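Local coordinates for protein trilobed Protease (Pyrococcus furiosus, PDB 2GOP) that forms the seven-bladed, open-Velcro beta-propeller domain of a peptide-hydrolysing enzyme and probably influences substrate access to the active site, at residues Ala74-Asn79 / Lys83-Trp88; Tyr232-Lys237 / Glu242-Tyr247; Lys295-Gly300 / Phe327-Glu332; Thr32-Asn35 / Lys40-Asn43. One frame throughout, in Å; residues are numbered along the deposited sequence.

Contact 1: residues Ala74-Asn79 / Lys83-Trp88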
loop_
_atom_site.group_PDB
_atom_site.type_symbol
_atom_site.label_atom_id
_atom_site.label_comp_id
_atom_site.label_asym_id
_atom_site.label_seq_id
_atom_site.Cartn_x
_atom_site.Cartn_y
_atom_site.Cartn_z
ATOM N N ALA A 74 -16.823 -2.190 -21.917
ATOM C CA ALA A 74 -17.010 -3.061 -20.771
ATOM C C ALA A 74 -17.088 -2.185 -19.524
ATOM O O ALA A 74 -16.493 -1.103 -19.469
ATOM C CB ALA A 74 -15.857 -4.069 -20.661
ATOM N N PHE A 75 -17.831 -2.642 -18.523
ATOM C CA PHE A 75 -17.939 -1.886 -17.288
ATOM C C PHE A 75 -18.358 -2.774 -16.149
ATOM O O PHE A 75 -18.722 -3.924 -16.358
ATOM C CB PHE A 75 -18.915 -0.714 -17.442
ATOM C CG PHE A 75 -20.321 -1.118 -17.803
ATOM C CD1 PHE A 75 -20.692 -1.288 -19.136
ATOM C CD2 PHE A 75 -21.288 -1.293 -16.814
ATOM C CE1 PHE A 75 -22.007 -1.629 -19.475
ATOM C CE2 PHE A 75 -22.593 -1.635 -17.150
ATOM C CZ PHE A 75 -22.950 -1.799 -18.476
ATOM N N MET A 76 -18.327 -2.210 -14.946
ATOM C CA MET A 76 -18.679 -2.947 -13.746
ATOM C C MET A 76 -19.949 -2.388 -13.122
ATOM O O MET A 76 -20.137 -1.171 -13.068
ATOM C CB MET A 76 -17.537 -2.856 -12.746
ATOM C CG MET A 76 -17.443 -4.031 -11.806
ATOM S SD MET A 76 -16.800 -3.542 -10.200
ATOM C CE MET A 76 -18.342 -2.944 -9.532
ATOM N N ARG A 77 -20.804 -3.280 -12.628
ATOM C CA ARG A 77 -22.012 -2.883 -11.923
ATOM C C ARG A 77 -22.074 -3.605 -10.568
ATOM O O ARG A 77 -21.934 -4.825 -10.488
ATOM C CB ARG A 77 -23.240 -3.197 -12.783
ATOM C CG ARG A 77 -24.555 -2.687 -12.211
ATOM C CD ARG A 77 -25.649 -2.659 -13.278
ATOM N NE ARG A 77 -25.492 -1.554 -14.235
ATOM C CZ ARG A 77 -25.995 -1.556 -15.470
ATOM N NH1 ARG A 77 -26.656 -2.609 -15.930
ATOM N NH2 ARG A 77 -25.818 -0.507 -16.262
ATOM N N ALA A 78 -22.275 -2.831 -9.507
ATOM C CA ALA A 78 -22.384 -3.365 -8.161
ATOM C C ALA A 78 -23.821 -3.774 -7.897
ATOM O O ALA A 78 -24.750 -3.006 -8.158
ATOM C CB ALA A 78 -21.950 -2.322 -7.145
ATOM N N ASN A 79 -23.997 -4.990 -7.389
ATOM C CA ASN A 79 -25.281 -5.449 -6.886
ATOM C C ASN A 79 -25.233 -5.374 -5.363
ATOM O O ASN A 79 -24.718 -6.279 -4.709
ATOM C CB ASN A 79 -25.552 -6.881 -7.352
ATOM C CG ASN A 79 -26.972 -7.336 -7.071
ATOM O OD1 ASN A 79 -27.714 -6.685 -6.336
ATOM N ND2 ASN A 79 -27.354 -8.467 -7.652
ATOM N N LYS A 83 -24.261 -8.432 -2.773
ATOM C CA LYS A 83 -22.838 -8.236 -2.479
ATOM C C LYS A 83 -21.966 -8.907 -3.554
ATOM O O LYS A 83 -21.081 -9.706 -3.252
ATOM C CB LYS A 83 -22.469 -8.757 -1.080
ATOM C CG LYS A 83 -23.027 -7.954 0.079
ATOM C CD LYS A 83 -22.382 -8.404 1.392
ATOM C CE LYS A 83 -22.959 -7.682 2.603
ATOM N NZ LYS A 83 -22.246 -8.037 3.866
ATOM N N VAL A 84 -22.247 -8.595 -4.813
ATOM C CA VAL A 84 -21.423 -9.066 -5.922
ATOM C C VAL A 84 -21.185 -7.936 -6.899
ATOM O O VAL A 84 -22.007 -7.026 -7.016
ATOM C CB VAL A 84 -22.064 -10.241 -6.684
ATOM C CG1 VAL A 84 -22.097 -11.488 -5.812
ATOM C CG2 VAL A 84 -23.452 -9.871 -7.178
ATOM N N SER A 85 -20.046 -8.003 -7.582
ATOM C CA SER A 85 -19.703 -7.062 -8.639
ATOM C C SER A 85 -19.912 -7.769 -9.953
ATOM O O SER A 85 -19.493 -8.908 -10.115
ATOM C CB SER A 85 -18.238 -6.638 -8.532
ATOM O OG SER A 85 -17.872 -6.450 -7.184
ATOM N N GLU A 86 -20.536 -7.090 -10.902
ATOM C CA GLU A 86 -20.845 -7.712 -12.169
ATOM C C GLU A 86 -20.067 -7.034 -13.268
ATOM O O GLU A 86 -19.948 -5.811 -13.276
ATOM C CB GLU A 86 -22.327 -7.583 -12.469
ATOM C CG GLU A 86 -23.231 -8.041 -11.341
ATOM C CD GLU A 86 -24.616 -7.485 -11.496
ATOM O OE1 GLU A 86 -24.987 -7.142 -12.631
ATOM O OE2 GLU A 86 -25.327 -7.369 -10.484
ATOM N N ILE A 87 -19.537 -7.833 -14.185
ATOM C CA ILE A 87 -18.956 -7.302 -15.405
ATOM C C ILE A 87 -20.013 -7.348 -16.510
ATOM O O ILE A 87 -20.701 -8.357 -16.685
ATOM C CB ILE A 87 -17.689 -8.061 -15.822
ATOM C CG1 ILE A 87 -16.627 -7.960 -14.724
ATOM C CG2 ILE A 87 -17.149 -7.517 -17.147
ATOM C CD1 ILE A 87 -16.273 -6.530 -14.268
ATOM N N TRP A 88 -20.132 -6.226 -17.219
ATOM C CA TRP A 88 -21.072 -6.036 -18.300
ATOM C C TRP A 88 -20.317 -5.635 -19.559
ATOM O O TRP A 88 -19.198 -5.116 -19.491
ATOM C CB TRP A 88 -22.046 -4.900 -17.960
ATOM C CG TRP A 88 -23.131 -5.279 -17.029
ATOM C CD1 TRP A 88 -23.002 -5.667 -15.731
ATOM C CD2 TRP A 88 -24.532 -5.292 -17.316
ATOM N NE1 TRP A 88 -24.234 -5.931 -15.195
ATOM C CE2 TRP A 88 -25.192 -5.709 -16.149
ATOM C CE3 TRP A 88 -25.292 -4.993 -18.453
ATOM C CZ2 TRP A 88 -26.580 -5.848 -16.084
ATOM C CZ3 TRP A 88 -26.660 -5.131 -18.385
ATOM C CH2 TRP A 88 -27.292 -5.547 -17.211
#
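Trp88 packs against both Phe75 and Arg77 across a beta hairpin built from the two inner strands of a propeller blade. Its CB begins the contact, lying over one face of the Phe75 ring 3.5 Å from the ring centroid in a CH-pi interaction. CG follows, 3.7 Å from Phe75 CE2; the five-membered ring is nearly parallel to the phenyl ring, at 23°, but so far displaced that the two hardly overlap. CD1 lies beside Arg77 CB at 3.9 Å. In the plane of the indole, NE1 donates a nearly straight bond of 2.9 Å to OE1 of Glu86, on the anti side of that carboxylate, which fixes the rotation of the ring. The six-membered ring ends the side chain under the Arg77 guanidinium, whose CZ stands 4.3 Å above its centroid, a cation-pi contact in which NH1 reaches down to CZ2 at 3.2 Å. The planes are 57° apart, so this is no flat stack. Arg77 is also held at NE and NH2 by the carbonyls of Asn60 and Glu59. At the hairpin end, Lys83 and Val84 both face Asn79 in a G1 beta bulge. Strand 62-66 flanks the hairpin beyond 74-79 and strand 96-103 beyond 83-88, while Met76 and Ile87 occupy the other face, where Ile87 packs on strand 105-111 of the next blade.

Contact 2: residues Tyr232-Lys237 / Glu242-Tyr247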
loop_
_atom_site.group_PDB
_atom_site.type_symbol
_atom_site.label_atom_id
_atom_site.label_comp_id
_atom_site.label_asym_id
_atom_site.label_seq_id
_atom_site.Cartn_x
_atom_site.Cartn_y
_atom_site.Cartn_z
ATOM N N TYR A 232 6.954 -1.667 -12.790
ATOM C CA TYR A 232 6.852 -0.692 -11.712
ATOM C C TYR A 232 7.385 -1.312 -10.420
ATOM O O TYR A 232 7.005 -2.424 -10.059
ATOM C CB TYR A 232 5.379 -0.336 -11.540
ATOM C CG TYR A 232 5.046 0.771 -10.561
ATOM C CD1 TYR A 232 5.060 2.104 -10.957
ATOM C CD2 TYR A 232 4.633 0.487 -9.260
ATOM C CE1 TYR A 232 4.712 3.134 -10.067
ATOM C CE2 TYR A 232 4.275 1.502 -8.377
ATOM C CZ TYR A 232 4.315 2.825 -8.787
ATOM O OH TYR A 232 3.972 3.851 -7.903
ATOM N N GLY A 233 8.269 -0.608 -9.719
ATOM C CA GLY A 233 8.783 -1.111 -8.444
ATOM C C GLY A 233 10.114 -0.528 -8.046
ATOM O O GLY A 233 10.450 0.572 -8.441
ATOM N N LYS A 234 10.878 -1.269 -7.257
ATOM C CA LYS A 234 12.103 -0.732 -6.687
ATOM C C LYS A 234 13.343 -1.447 -7.227
ATOM O O LYS A 234 13.290 -2.643 -7.546
ATOM C CB LYS A 234 12.026 -0.762 -5.160
ATOM C CG LYS A 234 10.962 0.201 -4.634
ATOM C CD LYS A 234 10.821 0.179 -3.126
ATOM C CE LYS A 234 9.766 1.178 -2.650
ATOM N NZ LYS A 234 8.418 0.902 -3.237
ATOM N N PRO A 235 14.453 -0.696 -7.371
ATOM C CA PRO A 235 15.695 -1.195 -7.969
ATOM C C PRO A 235 16.179 -2.537 -7.436
ATOM O O PRO A 235 16.080 -2.808 -6.237
ATOM C CB PRO A 235 16.721 -0.109 -7.632
ATOM C CG PRO A 235 15.949 1.109 -7.301
ATOM C CD PRO A 235 14.536 0.734 -7.014
ATOM N N GLU A 236 16.687 -3.366 -8.347
ATOM C CA GLU A 236 17.468 -4.549 -8.002
ATOM C C GLU A 236 18.681 -4.093 -7.198
ATOM O O GLU A 236 19.192 -3.000 -7.420
ATOM C CB GLU A 236 17.922 -5.255 -9.288
ATOM C CG GLU A 236 18.824 -6.482 -9.099
ATOM C CD GLU A 236 19.732 -6.745 -10.296
ATOM O OE1 GLU A 236 19.918 -7.929 -10.651
ATOM O OE2 GLU A 236 20.267 -5.775 -10.879
ATOM N N LYS A 237 19.125 -4.943 -6.276
ATOM C CA LYS A 237 20.260 -4.678 -5.371
ATOM C C LYS A 237 19.802 -3.887 -4.146
ATOM O O LYS A 237 18.657 -3.437 -4.079
ATOM C CB LYS A 237 21.471 -4.009 -6.074
ATOM C CG LYS A 237 21.509 -2.465 -6.070
ATOM C CD LYS A 237 22.917 -1.905 -6.250
ATOM C CE LYS A 237 23.760 -1.997 -4.977
ATOM N NZ LYS A 237 24.574 -3.244 -4.912
ATOM N N GLU A 242 12.933 4.772 -1.116
ATOM C CA GLU A 242 11.668 5.515 -0.872
ATOM C C GLU A 242 10.587 5.291 -1.934
ATOM O O GLU A 242 9.453 4.917 -1.620
ATOM C CB GLU A 242 11.888 7.030 -0.719
ATOM C CG GLU A 242 10.658 7.731 -0.142
ATOM C CD GLU A 242 10.755 9.240 -0.069
ATOM O OE1 GLU A 242 11.796 9.808 -0.473
ATOM O OE2 GLU A 242 9.766 9.865 0.392
ATOM N N HIS A 243 10.949 5.539 -3.185
ATOM C CA HIS A 243 9.988 5.633 -4.275
ATOM C C HIS A 243 10.018 4.436 -5.213
ATOM O O HIS A 243 11.074 3.849 -5.468
ATOM C CB HIS A 243 10.306 6.864 -5.110
ATOM C CG HIS A 243 10.228 8.145 -4.350
ATOM N ND1 HIS A 243 9.141 8.484 -3.571
ATOM C CD2 HIS A 243 11.089 9.187 -4.273
ATOM C CE1 HIS A 243 9.343 9.674 -3.039
ATOM N NE2 HIS A 243 10.515 10.123 -3.450
ATOM N N ASN A 244 8.855 4.105 -5.765
ATOM C CA ASN A 244 8.808 3.190 -6.886
ATOM C C ASN A 244 9.334 3.897 -8.127
ATOM O O ASN A 244 9.311 5.131 -8.214
ATOM C CB ASN A 244 7.402 2.662 -7.120
ATOM C CG ASN A 244 6.929 1.781 -5.989
ATOM O OD1 ASN A 244 7.581 0.793 -5.647
ATOM N ND2 ASN A 244 5.801 2.144 -5.387
ATOM N N LYS A 245 9.818 3.083 -9.062
ATOM C CA LYS A 245 10.464 3.526 -10.282
ATOM C C LYS A 245 9.810 2.836 -11.468
ATOM O O LYS A 245 8.994 1.923 -11.301
ATOM C CB LYS A 245 11.944 3.133 -10.244
ATOM C CG LYS A 245 12.761 3.810 -9.145
ATOM C CD LYS A 245 13.119 5.228 -9.528
ATOM C CE LYS A 245 13.970 5.864 -8.479
ATOM N NZ LYS A 245 14.052 7.316 -8.686
ATOM N N LEU A 246 10.193 3.265 -12.666
ATOM C CA LEU A 246 9.685 2.678 -13.894
ATOM C C LEU A 246 10.817 2.014 -14.660
ATOM O O LEU A 246 11.935 2.538 -14.755
ATOM C CB LEU A 246 8.985 3.726 -14.766
ATOM C CG LEU A 246 7.696 4.323 -14.192
ATOM C CD1 LEU A 246 7.227 5.510 -15.034
ATOM C CD2 LEU A 246 6.587 3.256 -14.068
ATOM N N TYR A 247 10.517 0.844 -15.201
ATOM C CA TYR A 247 11.488 0.081 -15.969
ATOM C C TYR A 247 10.823 -0.472 -17.215
ATOM O O TYR A 247 9.608 -0.750 -17.228
ATOM C CB TYR A 247 12.058 -1.082 -15.145
ATOM C CG TYR A 247 12.593 -0.681 -13.797
ATOM C CD1 TYR A 247 11.749 -0.596 -12.697
ATOM C CD2 TYR A 247 13.937 -0.369 -13.625
ATOM C CE1 TYR A 247 12.228 -0.212 -11.458
ATOM C CE2 TYR A 247 14.435 0.016 -12.390
ATOM C CZ TYR A 247 13.578 0.092 -11.307
ATOM O OH TYR A 247 14.056 0.483 -10.075
#
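Tyr232, Asn244 and Lys234 bury the most surface where this propeller hairpin opens into its connecting loop. Asn244 lies across the phenol of Tyr232: its CB is over one face, 3.8 Å from the ring centroid, in a CH-pi contact, and ND2 approaches CE2 to 3.4 Å with the amide turned 43° from the ring. Tyr232 reaches this position with CG anti to its backbone N (chi1 -174°), and Leu246 CD2 meets the ring edge at CD1, 3.7 Å away. The far end of the phenol is tied to the carbonyl of Val265. Replacing Tyr232 by an alanine would probably open a gap beneath Asn244 CB, remove the edge contact of Leu246 and leave the Val265 carbonyl without this donor. The other end of the Asn244 amide is gripped by Lys234, whose chain runs out straight and bends only at its last torsion (59°), bringing NZ to OD1 at 2.6 Å. The ammonium sits above the amide plane and not on a lone pair. Gly233 makes the backbone pair with Lys245, giving its N-H to Lys245 O at 3.1 Å and receiving the Lys245 N-H at 2.7 Å. Tyr247 OH lies 3.1 Å from Pro235 CD. Tyr232 and Lys234 pair with Tyr220 and Ser218 on the strand 219-224 side, Leu246 packs against strands 264-271 and 274-281 of the next blade, and Glu242 bonds His243 of the second subunit.

Contact 3: residues Lys295-Gly300 / Phe327-Glu332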
loop_
_atom_site.group_PDB
_atom_site.type_symbol
_atom_site.label_atom_id
_atom_site.label_comp_id
_atom_site.label_asym_id
_atom_site.label_seq_id
_atom_site.Cartn_x
_atom_site.Cartn_y
_atom_site.Cartn_z
ATOM N N LYS A 295 9.597 14.973 -21.082
ATOM C CA LYS A 295 8.994 16.248 -21.430
ATOM C C LYS A 295 7.637 16.344 -20.746
ATOM O O LYS A 295 6.947 15.324 -20.584
ATOM C CB LYS A 295 8.856 16.373 -22.941
ATOM C CG LYS A 295 10.151 16.117 -23.711
ATOM C CD LYS A 295 9.931 16.225 -25.217
ATOM C CE LYS A 295 10.899 15.343 -26.020
ATOM N NZ LYS A 295 10.469 15.119 -27.444
ATOM N N PRO A 296 7.266 17.554 -20.293
ATOM C CA PRO A 296 5.986 17.761 -19.624
ATOM C C PRO A 296 4.793 17.689 -20.566
ATOM O O PRO A 296 4.881 18.145 -21.706
ATOM C CB PRO A 296 6.111 19.185 -19.066
ATOM C CG PRO A 296 7.049 19.862 -20.000
ATOM C CD PRO A 296 8.046 18.808 -20.370
ATOM N N ILE A 297 3.698 17.102 -20.085
ATOM C CA ILE A 297 2.403 17.185 -20.752
ATOM C C ILE A 297 1.505 18.199 -20.030
ATOM O O ILE A 297 0.964 19.121 -20.639
ATOM C CB ILE A 297 1.708 15.814 -20.788
ATOM C CG1 ILE A 297 2.400 14.896 -21.812
ATOM C CG2 ILE A 297 0.222 15.980 -21.122
ATOM C CD1 ILE A 297 1.881 13.458 -21.824
ATOM N N ALA A 298 1.354 18.010 -18.727
ATOM C CA ALA A 298 0.537 18.876 -17.892
ATOM C C ALA A 298 1.292 19.090 -16.587
ATOM O O ALA A 298 1.209 18.278 -15.669
ATOM C CB ALA A 298 -0.846 18.234 -17.642
ATOM N N LYS A 299 2.065 20.176 -16.537
ATOM C CA LYS A 299 2.895 20.504 -15.389
ATOM C C LYS A 299 2.444 21.852 -14.824
ATOM O O LYS A 299 2.307 22.817 -15.563
ATOM C CB LYS A 299 4.372 20.557 -15.805
ATOM C CG LYS A 299 5.341 20.814 -14.662
ATOM C CD LYS A 299 6.786 20.753 -15.111
ATOM C CE LYS A 299 7.732 20.999 -13.939
ATOM N NZ LYS A 299 9.111 20.485 -14.195
ATOM N N GLY A 300 2.200 21.904 -13.516
ATOM C CA GLY A 300 1.801 23.154 -12.855
ATOM C C GLY A 300 1.431 22.936 -11.404
ATOM O O GLY A 300 1.714 21.884 -10.848
ATOM N N PHE A 327 -9.728 16.850 -19.165
ATOM C CA PHE A 327 -8.945 17.621 -20.124
ATOM C C PHE A 327 -8.363 16.661 -21.144
ATOM O O PHE A 327 -8.119 15.498 -20.828
ATOM C CB PHE A 327 -7.784 18.339 -19.419
ATOM C CG PHE A 327 -8.209 19.435 -18.475
ATOM C CD1 PHE A 327 -8.644 19.135 -17.193
ATOM C CD2 PHE A 327 -8.146 20.765 -18.859
ATOM C CE1 PHE A 327 -9.027 20.141 -16.317
ATOM C CE2 PHE A 327 -8.525 21.783 -17.985
ATOM C CZ PHE A 327 -8.963 21.474 -16.719
ATOM N N THR A 328 -8.132 17.148 -22.361
ATOM C CA THR A 328 -7.361 16.394 -23.349
ATOM C C THR A 328 -6.067 17.128 -23.675
ATOM O O THR A 328 -5.902 18.308 -23.369
ATOM C CB THR A 328 -8.142 16.121 -24.669
ATOM O OG1 THR A 328 -8.605 17.350 -25.235
ATOM C CG2 THR A 328 -9.332 15.180 -24.429
ATOM N N TRP A 329 -5.140 16.409 -24.292
ATOM C CA TRP A 329 -3.885 17.004 -24.689
ATOM C C TRP A 329 -3.383 16.336 -25.975
ATOM O O TRP A 329 -3.230 15.116 -26.027
ATOM C CB TRP A 329 -2.884 16.889 -23.539
ATOM C CG TRP A 329 -1.674 17.703 -23.725
ATOM C CD1 TRP A 329 -1.480 18.999 -23.332
ATOM C CD2 TRP A 329 -0.471 17.286 -24.355
ATOM N NE1 TRP A 329 -0.220 19.415 -23.688
ATOM C CE2 TRP A 329 0.421 18.381 -24.319
ATOM C CE3 TRP A 329 -0.059 16.095 -24.962
ATOM C CZ2 TRP A 329 1.702 18.316 -24.854
ATOM C CZ3 TRP A 329 1.222 16.034 -25.496
ATOM C CH2 TRP A 329 2.084 17.137 -25.438
ATOM N N ASP A 330 -3.187 17.151 -27.013
ATOM C CA ASP A 330 -2.671 16.693 -28.306
ATOM C C ASP A 330 -1.443 17.504 -28.736
ATOM O O ASP A 330 -1.168 17.647 -29.927
ATOM C CB ASP A 330 -3.768 16.803 -29.374
ATOM C CG ASP A 330 -4.178 18.250 -29.672
ATOM O OD1 ASP A 330 -3.752 19.181 -28.955
ATOM O OD2 ASP A 330 -4.946 18.456 -30.633
ATOM N N GLY A 331 -0.710 18.019 -27.754
ATOM C CA GLY A 331 0.283 19.071 -27.972
ATOM C C GLY A 331 -0.206 20.351 -27.316
ATOM O O GLY A 331 0.585 21.235 -26.976
ATOM N N GLU A 332 -1.525 20.427 -27.143
ATOM C CA GLU A 332 -2.211 21.566 -26.544
ATOM C C GLU A 332 -3.273 21.049 -25.569
ATOM O O GLU A 332 -3.907 20.031 -25.836
ATOM C CB GLU A 332 -2.895 22.373 -27.652
ATOM C CG GLU A 332 -3.639 23.625 -27.194
ATOM C CD GLU A 332 -2.895 24.906 -27.511
ATOM O OE1 GLU A 332 -1.663 24.958 -27.284
ATOM O OE2 GLU A 332 -3.547 25.862 -27.987
#
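The bond from Glu332 N to Asp330 OD1, 3.1 Å long, closes an Asx turn that lays the backbone over one face of the Trp329 indole, while Ile297 covers the opposite face. The contact joins two consecutive blades of the beta-propeller: Ile297 is next to Pro296, on an edge strand of one, and Trp329 ends strand 325-329 of the next. On the turn side, Gly331 N stands 3.3 Å above the ring plane, over its centre. On the other side the gamma-methyl branch of Ile297 does the touching, with CG2 3.8 Å from the centroid of the five-membered ring in a CH-pi contact and 3.6 Å from CD2. The second branch spreads the contact over the benzo part, where CG1 lies 4.0 Å from CZ3. With its CG swung opposite the backbone N (chi1 -168°), the indole extends from its strand into the space between backbone turn and isoleucine. A serine in place of Trp329 would probably leave Ile297 CG2 without the flat surface it rests on and open a gap between the two blades beside the turn. The chain turns a corner at Ile297, and Ile297 and Ala298 both face Leu287 in a classic beta bulge; Ile297 also packs on Leu287 and Ile289 of its own blade, as Trp329 does on Tyr315 of its own. The Ile297 carbonyl lies over the indole face, its O 3.3 Å from Trp329 NE1 at an angle too poor for a hydrogen bond.

Contact 4: residues Thr32-Asn35 / Lys40-Asn43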
loop_
_atom_site.group_PDB
_atom_site.type_symbol
_atom_site.label_atom_id
_atom_site.label_comp_id
_atom_site.label_asym_id
_atom_site.label_seq_id
_atom_site.Cartn_x
_atom_site.Cartn_y
_atom_site.Cartn_z
ATOM N N THR A 32 -19.914 10.897 -10.753
ATOM C CA THR A 32 -20.604 10.519 -9.519
ATOM C C THR A 32 -21.270 11.749 -8.904
ATOM O O THR A 32 -20.666 12.821 -8.815
ATOM C CB THR A 32 -19.654 9.859 -8.480
ATOM O OG1 THR A 32 -19.030 8.695 -9.045
ATOM C CG2 THR A 32 -20.431 9.461 -7.222
ATOM N N LYS A 33 -22.508 11.579 -8.453
ATOM C CA LYS A 33 -23.348 12.714 -8.105
ATOM C C LYS A 33 -24.443 12.263 -7.151
ATOM O O LYS A 33 -24.894 11.115 -7.210
ATOM C CB LYS A 33 -23.963 13.272 -9.391
ATOM C CG LYS A 33 -24.360 14.727 -9.364
ATOM C CD LYS A 33 -24.497 15.273 -10.789
ATOM C CE LYS A 33 -25.411 14.408 -11.671
ATOM N NZ LYS A 33 -25.741 15.071 -12.965
ATOM N N ALA A 34 -24.870 13.166 -6.272
ATOM C CA ALA A 34 -25.945 12.867 -5.334
ATOM C C ALA A 34 -27.277 12.865 -6.069
ATOM O O ALA A 34 -27.625 13.845 -6.718
ATOM C CB ALA A 34 -25.967 13.889 -4.211
ATOM N N ASN A 35 -28.001 11.753 -5.991
ATOM C CA ASN A 35 -29.399 11.725 -6.409
ATOM C C ASN A 35 -30.229 12.284 -5.269
ATOM O O ASN A 35 -30.463 11.603 -4.268
ATOM C CB ASN A 35 -29.859 10.307 -6.766
ATOM C CG ASN A 35 -31.328 10.247 -7.204
ATOM O OD1 ASN A 35 -32.089 11.203 -7.032
ATOM N ND2 ASN A 35 -31.728 9.108 -7.758
ATOM N N LYS A 40 -28.881 9.388 -2.270
ATOM C CA LYS A 40 -27.639 8.622 -2.301
ATOM C C LYS A 40 -26.826 9.013 -3.532
ATOM O O LYS A 40 -27.361 9.589 -4.486
ATOM C CB LYS A 40 -27.920 7.116 -2.318
ATOM C CG LYS A 40 -28.926 6.678 -3.381
ATOM C CD LYS A 40 -28.539 5.342 -4.008
ATOM C CE LYS A 40 -29.615 4.841 -4.966
ATOM N NZ LYS A 40 -29.080 3.848 -5.940
ATOM N N TYR A 41 -25.534 8.708 -3.503
ATOM C CA TYR A 41 -24.665 8.978 -4.650
ATOM C C TYR A 41 -24.859 7.909 -5.715
ATOM O O TYR A 41 -25.070 6.746 -5.395
ATOM C CB TYR A 41 -23.200 9.050 -4.217
ATOM C CG TYR A 41 -22.913 10.227 -3.320
ATOM C CD1 TYR A 41 -22.654 11.486 -3.855
ATOM C CD2 TYR A 41 -22.920 10.087 -1.938
ATOM C CE1 TYR A 41 -22.401 12.581 -3.030
ATOM C CE2 TYR A 41 -22.664 11.172 -1.104
ATOM C CZ TYR A 41 -22.404 12.415 -1.657
ATOM O OH TYR A 41 -22.149 13.483 -0.831
ATOM N N GLU A 42 -24.796 8.314 -6.981
ATOM C CA GLU A 42 -24.932 7.382 -8.102
ATOM C C GLU A 42 -23.792 7.556 -9.104
ATOM O O GLU A 42 -23.399 8.675 -9.402
ATOM C CB GLU A 42 -26.291 7.573 -8.785
ATOM C CG GLU A 42 -27.415 6.840 -8.050
ATOM C CD GLU A 42 -28.788 7.434 -8.269
ATOM O OE1 GLU A 42 -29.037 8.028 -9.340
ATOM O OE2 GLU A 42 -29.628 7.299 -7.352
ATOM N N ASN A 43 -23.271 6.437 -9.606
ATOM C CA ASN A 43 -22.196 6.438 -10.596
ATOM C C ASN A 43 -22.775 6.254 -11.991
ATOM O O ASN A 43 -23.589 5.356 -12.221
ATOM C CB ASN A 43 -21.201 5.311 -10.323
ATOM C CG ASN A 43 -20.639 5.353 -8.919
ATOM O OD1 ASN A 43 -20.211 6.404 -8.433
ATOM N ND2 ASN A 43 -20.633 4.204 -8.257
#
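A beta hairpin of the first propeller blade brings Thr32 and Asn35 on strand 26-35 opposite Asn43 and Lys40 on strand 40-49. Two side-chain bonds supplement the antiparallel backbone pairing. On one face Thr32 and Asn43 lie side by side, and OG1 donates to OD1 at 2.6 Å. The same face carries Ala34 and Tyr41, where Ala34 CB lies 4.0 Å from Tyr41 CE1; Thr32 and Asn43 also pack on Pro194, and Tyr41 on Ile193, of the second subunit. On the other face Asn35, paired with Lys40 through the backbone, reaches diagonally to Glu42: ND2 meets OE2, close to the amide plane, on the syn side of the carboxylate at 2.8 Å, the two groups almost perpendicular (89°). Between these side chains, Lys33 and Glu42 exchange two backbone bonds, the shorter from Glu42 N to Lys33 O at 2.8 Å. Asn35 OD1 accepts from the backbone N-H groups of Lys37 and Asp38 in the connecting loop. Both ends of the Asn35 amide are engaged, fixing its rotation and tying the loop to the strand pair, while the Asn35 bond and a long salt bridge from Lys40 NZ to Glu42 OE2, 3.8 Å, would be expected to favour a charged Glu42.

Overall arrangement
From the N terminus, contact 4 comes first, closing the short loop between the inner strands of the first blade. Contact 1 does the same in the second blade, and contact 2 in the blade from strand 219-224 to strand 254-256; each ties neighbours in sequence. Contact 3 spans 26 residues and joins the last two blades. The four follow in series, none nesting or crossing. Contacts 4 and 1 lie on one side of the chain's centre, their centres about 17 Å apart, with contact 2 on the opposite side from both. Contacts 2 and 4 both touch the second subunit. Every blade is made of consecutive strands, in keeping with the open Velcro: first and last blades exchange no strand.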